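Local coordinates for 70 kDa protein (Xanthomonas sp., PDB 4B2N) that oxidatively cleaves rubber as a processive dioxygenase that carries two covalently attached heme c groups, at residues Gly34-Asp37 and Ser38-Leu41; His118-Phe121 and Leu122-Tyr126; Pro131-Glu134 and Glu135-Lys139; Leu408-Pro411 and Arg412-Gly415. All coordinates share one frame; numbering follows the deposited sequence.

Contact 1: residues Gly34-Asp37 and Ser38-Leu41; sequences GKPD and STPL
Thr39 comes back against Pro36 and Lys35, its side chain crossing the proline ring at about a right angle. The methyl CG2 reaches toward CD and CG of the Pro36 ring and toward the first side-chain carbon of Lys35. Its exact place is doubtful, because the model sets it in a clash with Pro36 O, so only the general direction of approach can be relied on. Lys35 offers just CB to this meeting. Its CG stands beside the backbone N, opposite the carbonyl carbon (chi1 -59°), and further bends carry the ammonium end away, toward a weak bond with Gly31 O. The reversal that brings these side chains together is a type I beta turn from Pro36 to Thr39, with Asp37 and Ser38 at its corners. It is closed by Thr39 N, which donates to Pro36 O at 2.9 Å, with an N-H...O angle of 159°; the carbonyl oxygen is itself less surely placed. The corner side chains leave the turn differently. The carboxylate of Asp37 points away from the turn and forms a salt bridge with Arg92, while the Ser38 hydroxyl lies on the exposed side. The turn is held against helix 88-104: Thr39 shares a backbone hydrogen bond with Cys88, whose disulfide to Cys32 joins this helix to helix 27-32, and the side chain of Leu41 reaches both helices.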
loop_
_atom_site.group_PDB
_atom_site.type_symbol
_atom_site.label_atom_id
_atom_site.label_comp_id
_atom_site.label_asym_id
_atom_site.label_seq_id
_atom_site.Cartn_x
_atom_site.Cartn_y
_atom_site.Cartn_z
ATOM N N GLY A 34 -12.111 26.703 -4.827
ATOM C CA GLY A 34 -12.593 28.021 -5.322
ATOM C C GLY A 34 -11.764 29.216 -4.826
ATOM O O GLY A 34 -12.219 30.354 -4.832
ATOM N N LYS A 35 -10.569 28.956 -4.331
ATOM C CA LYS A 35 -9.719 30.014 -3.775
ATOM C C LYS A 35 -8.618 30.232 -4.767
ATOM O O LYS A 35 -8.205 29.302 -5.479
ATOM C CB LYS A 35 -9.151 29.649 -2.401
ATOM C CG LYS A 35 -10.148 29.340 -1.287
ATOM C CD LYS A 35 -11.154 30.471 -1.105
ATOM C CE LYS A 35 -11.393 30.822 0.352
ATOM N NZ LYS A 35 -11.320 29.615 1.211
ATOM N N PRO A 36 -8.160 31.471 -4.868
ATOM C CA PRO A 36 -7.106 31.750 -5.804
ATOM C C PRO A 36 -5.766 31.078 -5.428
ATOM O O PRO A 36 -5.544 30.704 -4.275
ATOM C CB PRO A 36 -7.003 33.283 -5.752
ATOM C CG PRO A 36 -7.565 33.659 -4.413
ATOM C CD PRO A 36 -8.671 32.688 -4.188
ATOM N N ASP A 37 -4.875 30.992 -6.401
ATOM C CA ASP A 37 -3.532 30.412 -6.258
ATOM C C ASP A 37 -2.712 30.980 -5.093
ATOM O O ASP A 37 -1.948 30.251 -4.448
ATOM C CB ASP A 37 -2.782 30.680 -7.553
ATOM C CG ASP A 37 -3.146 29.676 -8.651
ATOM O OD1 ASP A 37 -4.005 28.784 -8.420
ATOM O OD2 ASP A 37 -2.519 29.761 -9.727
ATOM N N SER A 38 -2.824 32.294 -4.872
ATOM C CA SER A 38 -2.011 32.938 -3.878
ATOM C C SER A 38 -2.584 32.635 -2.504
ATOM O O SER A 38 -1.952 32.951 -1.510
ATOM C CB SER A 38 -2.026 34.457 -4.122
ATOM O OG SER A 38 -3.355 34.913 -3.858
ATOM N N THR A 39 -3.744 32.013 -2.393
ATOM C CA THR A 39 -4.203 31.769 -1.033
ATOM C C THR A 39 -3.289 30.875 -0.137
ATOM O O THR A 39 -2.823 29.829 -0.591
ATOM C CB THR A 39 -5.729 31.526 -0.853
ATOM O OG1 THR A 39 -5.985 30.450 0.048
ATOM C CG2 THR A 39 -6.462 31.373 -2.054
ATOM N N PRO A 40 -3.005 31.331 1.132
ATOM C CA PRO A 40 -2.058 30.623 1.991
ATOM C C PRO A 40 -2.620 29.232 2.200
ATOM O O PRO A 40 -3.830 29.100 2.438
ATOM C CB PRO A 40 -2.112 31.408 3.328
ATOM C CG PRO A 40 -2.494 32.802 2.927
ATOM C CD PRO A 40 -3.439 32.618 1.740
ATOM N N LEU A 41 -1.785 28.204 2.095
ATOM C CA LEU A 41 -2.314 26.840 2.159
ATOM C C LEU A 41 -3.009 26.557 3.511
ATOM O O LEU A 41 -2.486 26.898 4.576
ATOM C CB LEU A 41 -1.163 25.846 1.931
ATOM C CG LEU A 41 -1.510 24.430 1.426
ATOM C CD1 LEU A 41 -2.219 24.431 0.064
ATOM C CD2 LEU A 41 -0.232 23.609 1.374
#

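Contact 2: residues His118-Phe121 and Leu122-Tyr126; sequences HFIF and LQWGY
The contact of Phe121 with Trp124 and Tyr126 is a local one, made within a short run of consecutive turns in the loop between helix 114-118 and helix 133-141. Trp124 folds back over the chain, presenting one face of its indole to the backbone of Ile120 and Phe121. Phe121 CA sits over that face in a CH-pi contact, 3.8 Å from the centroid of the six-membered ring, and Ile120 O lies above the same face, nearer the pyrrole part. Ile120 CG2 adds a touch to Trp124 CZ2 at 3.8 Å. The indole N-H is engaged by Tyr141 OH on helix 133-141. The backbone here forms a Schellman motif: Tyr126 N donates to Phe121 O at 3.0 Å with an angle of 163°, Gly125 N donates to Leu122 O, and Gly125 has the positive phi that such a closure requires. Nearer the start, Leu122 N donates to Phe119 O at 2.8 Å. Phe121 CG stands between the backbone N and the carbonyl carbon (chi1 55°), which lays the ring alongside Leu122, with CE1 3.9 Å from Leu122 CD2. Tyr126 CB meets the ring at its edge, 3.9 Å from Phe121 CD1. On the far side of Leu122, Phe119 CB meets Leu122 CD1, while the Phe119 ring takes a cation-pi contact from Arg129.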
loop_
_atom_site.group_PDB
_atom_site.type_symbol
_atom_site.label_atom_id
_atom_site.label_comp_id
_atom_site.label_asym_id
_atom_site.label_seq_id
_atom_site.Cartn_x
_atom_site.Cartn_y
_atom_site.Cartn_z
ATOM N N HIS A 118 4.213 -7.401 -26.054
ATOM C CA HIS A 118 3.333 -7.539 -27.183
ATOM C C HIS A 118 3.028 -8.991 -27.482
ATOM O O HIS A 118 1.920 -9.298 -27.984
ATOM C CB HIS A 118 3.975 -6.892 -28.407
ATOM C CG HIS A 118 3.014 -6.622 -29.526
ATOM N ND1 HIS A 118 1.879 -5.859 -29.365
ATOM C CD2 HIS A 118 3.018 -7.069 -30.842
ATOM C CE1 HIS A 118 1.224 -5.790 -30.544
ATOM N NE2 HIS A 118 1.931 -6.518 -31.457
ATOM N N PHE A 119 3.998 -9.865 -27.211
ATOM C CA PHE A 119 3.866 -11.327 -27.512
ATOM C C PHE A 119 3.641 -12.160 -26.262
ATOM O O PHE A 119 3.783 -13.367 -26.290
ATOM C CB PHE A 119 5.053 -11.855 -28.388
ATOM C CG PHE A 119 4.960 -11.384 -29.823
ATOM C CD1 PHE A 119 4.162 -12.063 -30.756
ATOM C CD2 PHE A 119 5.593 -10.233 -30.255
ATOM C CE1 PHE A 119 4.041 -11.620 -32.091
ATOM C CE2 PHE A 119 5.485 -9.779 -31.591
ATOM C CZ PHE A 119 4.705 -10.467 -32.522
ATOM N N ILE A 120 3.375 -11.523 -25.111
ATOM C CA ILE A 120 3.330 -12.297 -23.867
ATOM C C ILE A 120 2.213 -13.348 -23.866
ATOM O O ILE A 120 2.219 -14.185 -23.020
ATOM C CB ILE A 120 3.101 -11.362 -22.612
ATOM C CG1 ILE A 120 3.604 -12.026 -21.309
ATOM C CG2 ILE A 120 1.668 -10.826 -22.573
ATOM C CD1 ILE A 120 3.992 -10.942 -20.330
ATOM N N PHE A 121 1.217 -13.284 -24.730
ATOM C CA PHE A 121 0.258 -14.428 -24.847
ATOM C C PHE A 121 1.054 -15.738 -25.085
ATOM O O PHE A 121 0.554 -16.812 -24.772
ATOM C CB PHE A 121 -0.771 -14.230 -25.997
ATOM C CG PHE A 121 -0.158 -13.969 -27.329
ATOM C CD1 PHE A 121 0.173 -15.041 -28.178
ATOM C CD2 PHE A 121 0.091 -12.635 -27.751
ATOM C CE1 PHE A 121 0.735 -14.775 -29.403
ATOM C CE2 PHE A 121 0.683 -12.373 -28.971
ATOM C CZ PHE A 121 1.033 -13.434 -29.791
ATOM N N LEU A 122 2.250 -15.666 -25.718
ATOM C CA LEU A 122 3.056 -16.903 -25.902
ATOM C C LEU A 122 3.299 -17.547 -24.567
ATOM O O LEU A 122 3.168 -18.771 -24.444
ATOM C CB LEU A 122 4.398 -16.676 -26.604
ATOM C CG LEU A 122 4.246 -16.238 -28.050
ATOM C CD1 LEU A 122 5.614 -15.824 -28.598
ATOM C CD2 LEU A 122 3.568 -17.351 -28.892
ATOM N N GLN A 123 3.633 -16.734 -23.547
ATOM C CA GLN A 123 3.892 -17.229 -22.207
ATOM C C GLN A 123 2.640 -17.728 -21.511
ATOM O O GLN A 123 2.695 -18.446 -20.505
ATOM C CB GLN A 123 4.571 -16.122 -21.323
ATOM C CG GLN A 123 6.092 -16.032 -21.622
ATOM C CD GLN A 123 6.387 -15.570 -23.031
ATOM O OE1 GLN A 123 5.774 -14.594 -23.565
ATOM N NE2 GLN A 123 7.303 -16.299 -23.691
ATOM N N TRP A 124 1.480 -17.319 -21.999
ATOM C CA TRP A 124 0.226 -17.878 -21.420
ATOM C C TRP A 124 -0.078 -19.223 -22.065
ATOM O O TRP A 124 -1.033 -19.875 -21.680
ATOM C CB TRP A 124 -0.951 -17.014 -21.797
ATOM C CG TRP A 124 -0.869 -15.555 -21.430
ATOM C CD1 TRP A 124 0.005 -14.945 -20.534
ATOM C CD2 TRP A 124 -1.682 -14.494 -21.967
ATOM N NE1 TRP A 124 -0.186 -13.615 -20.488
ATOM C CE2 TRP A 124 -1.223 -13.263 -21.310
ATOM C CE3 TRP A 124 -2.723 -14.432 -22.881
ATOM C CZ2 TRP A 124 -1.798 -12.020 -21.572
ATOM C CZ3 TRP A 124 -3.262 -13.163 -23.189
ATOM C CH2 TRP A 124 -2.843 -11.993 -22.513
ATOM N N GLY A 125 0.661 -19.591 -23.119
ATOM C CA GLY A 125 0.391 -20.858 -23.831
ATOM C C GLY A 125 -0.487 -20.691 -25.080
ATOM O O GLY A 125 -0.931 -21.700 -25.623
ATOM N N TYR A 126 -0.655 -19.465 -25.603
ATOM C CA TYR A 126 -1.438 -19.253 -26.824
ATOM C C TYR A 126 -0.396 -19.268 -27.955
ATOM O O TYR A 126 0.797 -18.979 -27.710
ATOM C CB TYR A 126 -2.168 -17.912 -26.823
ATOM C CG TYR A 126 -3.307 -17.811 -25.813
ATOM C CD1 TYR A 126 -3.815 -18.960 -25.127
ATOM C CD2 TYR A 126 -3.904 -16.622 -25.592
ATOM C CE1 TYR A 126 -4.907 -18.856 -24.197
ATOM C CE2 TYR A 126 -4.963 -16.480 -24.687
ATOM C CZ TYR A 126 -5.468 -17.601 -24.029
ATOM O OH TYR A 126 -6.508 -17.428 -23.150
#

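Contact 3: residues Pro131-Glu134 and Glu135-Lys139; sequences PDFE and EQVSK
Gln136 N and Val137 N donate to Asp132 O and Phe133 O, each at 2.9 Å and with angles of 168° and 157°, so that the first turn of helix 133-141 is regular from its start; the next bond, from Ser138 N to Glu134 O, is weak. On the buried side, Val137 lays CG2 over one face of the Phe133 ring, 4.0 Å from its centroid and somewhat off centre, in a CH-pi contact. With Phe133 CG opposite the backbone N and beside the carbonyl carbon (chi1 173°), the ring is brought alongside Val137. Arg129 adds a cation-pi contact to the same ring. Polar groups gather on another side of the helix. One water ties three side chains together: it donates to Asp132 OD2 and to Glu135 OE1, and accepts from Lys139 NZ, each at 2.8 Å. The direct salt bridge between Lys139 NZ and Glu135 OE1 is long, 3.8 Å, and the water bridges the same two groups; the lysine probably eases the closeness of the two carboxylates. Lys139 NZ has a further partner in Ala543 O, and Asp132 OD2 accepts from Ile546 N, which ties the helix start to the loop around Ala543 and Ile546. A second water joins Glu134 O to Ser138 OG, 2.9 Å from that hydroxyl. The arrangement belongs to the N-terminal turn of a helix, in which Asp132 occupies the N-cap position without making a capping bond, its OD2 accepting instead from a water and from Ile546 N.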
loop_
_atom_site.group_PDB
_atom_site.type_symbol
_atom_site.label_atom_id
_atom_site.label_comp_id
_atom_site.label_asym_id
_atom_site.label_seq_id
_atom_site.Cartn_x
_atom_site.Cartn_y
_atom_site.Cartn_z
ATOM N N PRO A 131 -7.853 -11.660 -30.324
ATOM C CA PRO A 131 -8.240 -10.268 -30.624
ATOM C C PRO A 131 -8.683 -9.574 -29.370
ATOM O O PRO A 131 -8.809 -8.340 -29.372
ATOM C CB PRO A 131 -9.395 -10.411 -31.603
ATOM C CG PRO A 131 -9.940 -11.795 -31.383
ATOM C CD PRO A 131 -8.703 -12.619 -31.063
ATOM N N ASP A 132 -8.925 -10.360 -28.314
ATOM C CA ASP A 132 -9.182 -9.743 -26.983
ATOM C C ASP A 132 -7.925 -9.640 -26.078
ATOM O O ASP A 132 -8.029 -9.517 -24.846
ATOM C CB ASP A 132 -10.306 -10.468 -26.259
ATOM C CG ASP A 132 -9.984 -11.952 -26.011
ATOM O OD1 ASP A 132 -8.958 -12.428 -26.499
ATOM O OD2 ASP A 132 -10.764 -12.584 -25.287
ATOM N N PHE A 133 -6.728 -9.656 -26.698
ATOM C CA PHE A 133 -5.468 -9.662 -25.980
ATOM C C PHE A 133 -5.459 -8.574 -24.868
ATOM O O PHE A 133 -5.136 -8.814 -23.733
ATOM C CB PHE A 133 -4.333 -9.376 -26.964
ATOM C CG PHE A 133 -2.982 -9.196 -26.304
ATOM C CD1 PHE A 133 -2.329 -10.281 -25.719
ATOM C CD2 PHE A 133 -2.358 -7.908 -26.249
ATOM C CE1 PHE A 133 -1.073 -10.096 -25.114
ATOM C CE2 PHE A 133 -1.098 -7.722 -25.641
ATOM C CZ PHE A 133 -0.470 -8.835 -25.047
ATOM N N GLU A 134 -5.828 -7.359 -25.216
ATOM C CA GLU A 134 -5.658 -6.270 -24.280
ATOM C C GLU A 134 -6.562 -6.505 -23.044
ATOM O O GLU A 134 -6.146 -6.381 -21.886
ATOM C CB GLU A 134 -5.948 -4.963 -25.082
ATOM C CG GLU A 134 -5.390 -3.721 -24.442
ATOM C CD GLU A 134 -5.764 -2.476 -25.236
ATOM O OE1 GLU A 134 -5.510 -2.416 -26.481
ATOM O OE2 GLU A 134 -6.298 -1.581 -24.555
ATOM N N GLU A 135 -7.767 -7.010 -23.258
ATOM C CA GLU A 135 -8.606 -7.395 -22.138
ATOM C C GLU A 135 -8.063 -8.573 -21.332
ATOM O O GLU A 135 -8.188 -8.598 -20.113
ATOM C CB GLU A 135 -10.017 -7.719 -22.623
ATOM C CG GLU A 135 -10.932 -8.204 -21.487
ATOM C CD GLU A 135 -12.394 -8.321 -21.946
ATOM O OE1 GLU A 135 -12.733 -9.183 -22.779
ATOM O OE2 GLU A 135 -13.189 -7.484 -21.529
ATOM N N GLN A 136 -7.563 -9.613 -22.009
ATOM C CA GLN A 136 -6.970 -10.741 -21.314
ATOM C C GLN A 136 -5.792 -10.354 -20.412
ATOM O O GLN A 136 -5.611 -10.951 -19.337
ATOM C CB GLN A 136 -6.530 -11.842 -22.326
ATOM C CG GLN A 136 -7.785 -12.531 -22.902
ATOM C CD GLN A 136 -7.457 -13.880 -23.528
ATOM O OE1 GLN A 136 -7.718 -14.135 -24.727
ATOM N NE2 GLN A 136 -6.938 -14.759 -22.708
ATOM N N VAL A 137 -5.016 -9.343 -20.848
ATOM C CA VAL A 137 -3.954 -8.864 -19.974
ATOM C C VAL A 137 -4.527 -8.414 -18.635
ATOM O O VAL A 137 -4.000 -8.815 -17.599
ATOM C CB VAL A 137 -3.097 -7.756 -20.577
ATOM C CG1 VAL A 137 -2.082 -7.203 -19.556
ATOM C CG2 VAL A 137 -2.407 -8.290 -21.817
ATOM N N SER A 138 -5.556 -7.580 -18.680
ATOM C CA SER A 138 -6.244 -7.043 -17.470
ATOM C C SER A 138 -6.770 -8.176 -16.657
ATOM O O SER A 138 -6.605 -8.191 -15.446
ATOM C CB SER A 138 -7.421 -6.131 -17.882
ATOM O OG SER A 138 -6.876 -4.795 -18.037
ATOM N N LYS A 139 -7.455 -9.102 -17.314
ATOM C CA LYS A 139 -8.061 -10.213 -16.578
ATOM C C LYS A 139 -7.007 -11.076 -15.859
ATOM O O LYS A 139 -7.116 -11.330 -14.671
ATOM C CB LYS A 139 -8.873 -11.106 -17.522
ATOM C CG LYS A 139 -10.259 -10.580 -17.861
ATOM C CD LYS A 139 -10.772 -11.411 -19.051
ATOM C CE LYS A 139 -12.155 -11.051 -19.419
ATOM N NZ LYS A 139 -12.547 -12.152 -20.352
HETATM O O HOH W 1 -11.292 -11.609 -22.746
HETATM O O HOH W 2 -7.618 -3.784 -20.612
#

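Contact 4: residues Leu408-Pro411 and Arg412-Gly415; sequences LPDP and RLKG
Arg412 wraps back along the carboxylate of Asp410, two residues earlier. CB starts 3.4 Å from Asp410 OD1. CG and CD run on beside the same oxygen, and a bend at chi3 (-60°) turns the chain so that the guanidinium comes up edge-on. NE then donates to OD1 of Asp410 at 3.2 Å, nearly straight at 168°; CZ lies 3.6 Å from Asp410 OD2, and NH2 reaches that OD2 at 2.9 Å. This is a side-on, two-nitrogen salt bridge: both oxygens use their syn lone pairs, and the carboxylate and guanidinium planes lie only 23° apart. Asp410 OD1 is gripped a second time by Arg412 N, at 2.9 Å and from above the carboxylate plane, which makes an Asx turn. The main chain adds Leu413 N to Asp410 O at 3.0 Å and Lys414 N to Pro411 O, the bonds of a short 3-10 turn. Apolar side chains join in: Leu413 CD1 touches both Asp410 CB and Pro409 CG, and Leu408 CD1 packs against the backbone where Leu413 joins Lys414. The loop runs from helix 399-402 to strand 420-422, with the side chain of Leu408 about 11 Å from that of His394, an axial ligand of heme iron. Lys414 turns its ammonium away to a salt bridge with Asp20. With one acid held by both the backbone and the side chain of the same arginine, the carboxylate is fixed in rotation and is probably kept ionised, although Arg412 itself is exposed.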
loop_
_atom_site.group_PDB
_atom_site.type_symbol
_atom_site.label_atom_id
_atom_site.label_comp_id
_atom_site.label_asym_id
_atom_site.label_seq_id
_atom_site.Cartn_x
_atom_site.Cartn_y
_atom_site.Cartn_z
ATOM N N LEU A 408 -12.854 14.910 21.031
ATOM C CA LEU A 408 -11.740 15.337 20.142
ATOM C C LEU A 408 -11.307 16.670 20.663
ATOM O O LEU A 408 -12.178 17.492 20.908
ATOM C CB LEU A 408 -12.242 15.614 18.721
ATOM C CG LEU A 408 -11.657 15.003 17.444
ATOM C CD1 LEU A 408 -11.809 15.944 16.258
ATOM C CD2 LEU A 408 -10.323 14.239 17.512
ATOM N N PRO A 409 -9.974 16.935 20.765
ATOM C CA PRO A 409 -9.476 18.147 21.413
ATOM C C PRO A 409 -9.435 19.287 20.422
ATOM O O PRO A 409 -9.213 20.387 20.817
ATOM C CB PRO A 409 -8.051 17.764 21.824
ATOM C CG PRO A 409 -7.611 16.809 20.730
ATOM C CD PRO A 409 -8.860 16.035 20.348
ATOM N N ASP A 410 -9.647 19.039 19.124
ATOM C CA ASP A 410 -9.558 20.141 18.162
ATOM C C ASP A 410 -10.389 19.754 16.952
ATOM O O ASP A 410 -10.155 18.678 16.393
ATOM C CB ASP A 410 -8.079 20.318 17.829
ATOM C CG ASP A 410 -7.817 21.438 16.833
ATOM O OD1 ASP A 410 -8.683 21.861 16.037
ATOM O OD2 ASP A 410 -6.667 21.871 16.787
ATOM N N PRO A 411 -11.375 20.594 16.545
ATOM C CA PRO A 411 -12.318 20.225 15.465
ATOM C C PRO A 411 -11.581 20.004 14.150
ATOM O O PRO A 411 -12.072 19.263 13.330
ATOM C CB PRO A 411 -13.290 21.434 15.378
ATOM C CG PRO A 411 -13.020 22.214 16.614
ATOM C CD PRO A 411 -11.630 21.963 17.068
ATOM N N ARG A 412 -10.372 20.581 13.990
ATOM C CA ARG A 412 -9.565 20.377 12.767
ATOM C C ARG A 412 -9.032 18.947 12.597
ATOM O O ARG A 412 -8.566 18.589 11.508
ATOM C CB ARG A 412 -8.375 21.333 12.722
ATOM C CG ARG A 412 -8.828 22.770 12.597
ATOM C CD ARG A 412 -7.638 23.730 12.689
ATOM N NE ARG A 412 -6.927 23.608 13.965
ATOM C CZ ARG A 412 -5.766 24.176 14.230
ATOM N NH1 ARG A 412 -5.177 24.955 13.307
ATOM N NH2 ARG A 412 -5.182 23.988 15.409
ATOM N N LEU A 413 -9.171 18.139 13.638
ATOM C CA LEU A 413 -8.662 16.771 13.677
ATOM C C LEU A 413 -9.751 15.739 13.273
ATOM O O LEU A 413 -9.568 14.515 13.402
ATOM C CB LEU A 413 -8.077 16.472 15.063
ATOM C CG LEU A 413 -6.850 17.269 15.482
ATOM C CD1 LEU A 413 -6.424 16.837 16.895
ATOM C CD2 LEU A 413 -5.719 16.894 14.516
ATOM N N LYS A 414 -10.881 16.243 12.770
ATOM C CA LYS A 414 -11.946 15.388 12.332
ATOM C C LYS A 414 -11.374 14.421 11.309
ATOM O O LYS A 414 -10.694 14.852 10.359
ATOM C CB LYS A 414 -12.979 16.237 11.632
ATOM C CG LYS A 414 -14.206 15.494 11.130
ATOM C CD LYS A 414 -15.278 16.503 10.721
ATOM C CE LYS A 414 -14.682 17.501 9.741
ATOM N NZ LYS A 414 -15.706 17.637 8.689
ATOM N N GLY A 415 -11.666 13.141 11.476
ATOM C CA GLY A 415 -11.221 12.128 10.506
ATOM C C GLY A 415 -9.741 11.701 10.510
ATOM O O GLY A 415 -9.385 10.746 9.836
#

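In the fold
Contact 1 is a surface turn, held to helix 88-104, whereas contacts 2, 3 and 4 are partly buried. Contacts 2 and 3 belong together: residues 118-126 lie against helix 133-141, and Trp124 CZ2 meets Val137 CG2 at 3.8 Å, so both add to one hydrophobic patch. Their chemistry still differs, aromatic faces over backbone in contact 2, a water-linked charge cluster beside a ring in contact 3. Contact 4, on the opposite side of the chain's centre from these two, features a salt bridge. Its nearest atoms are about 9 Å from contact 1, which likewise is a tight turn but is closed by a backbone bond whose acceptor is less surely placed.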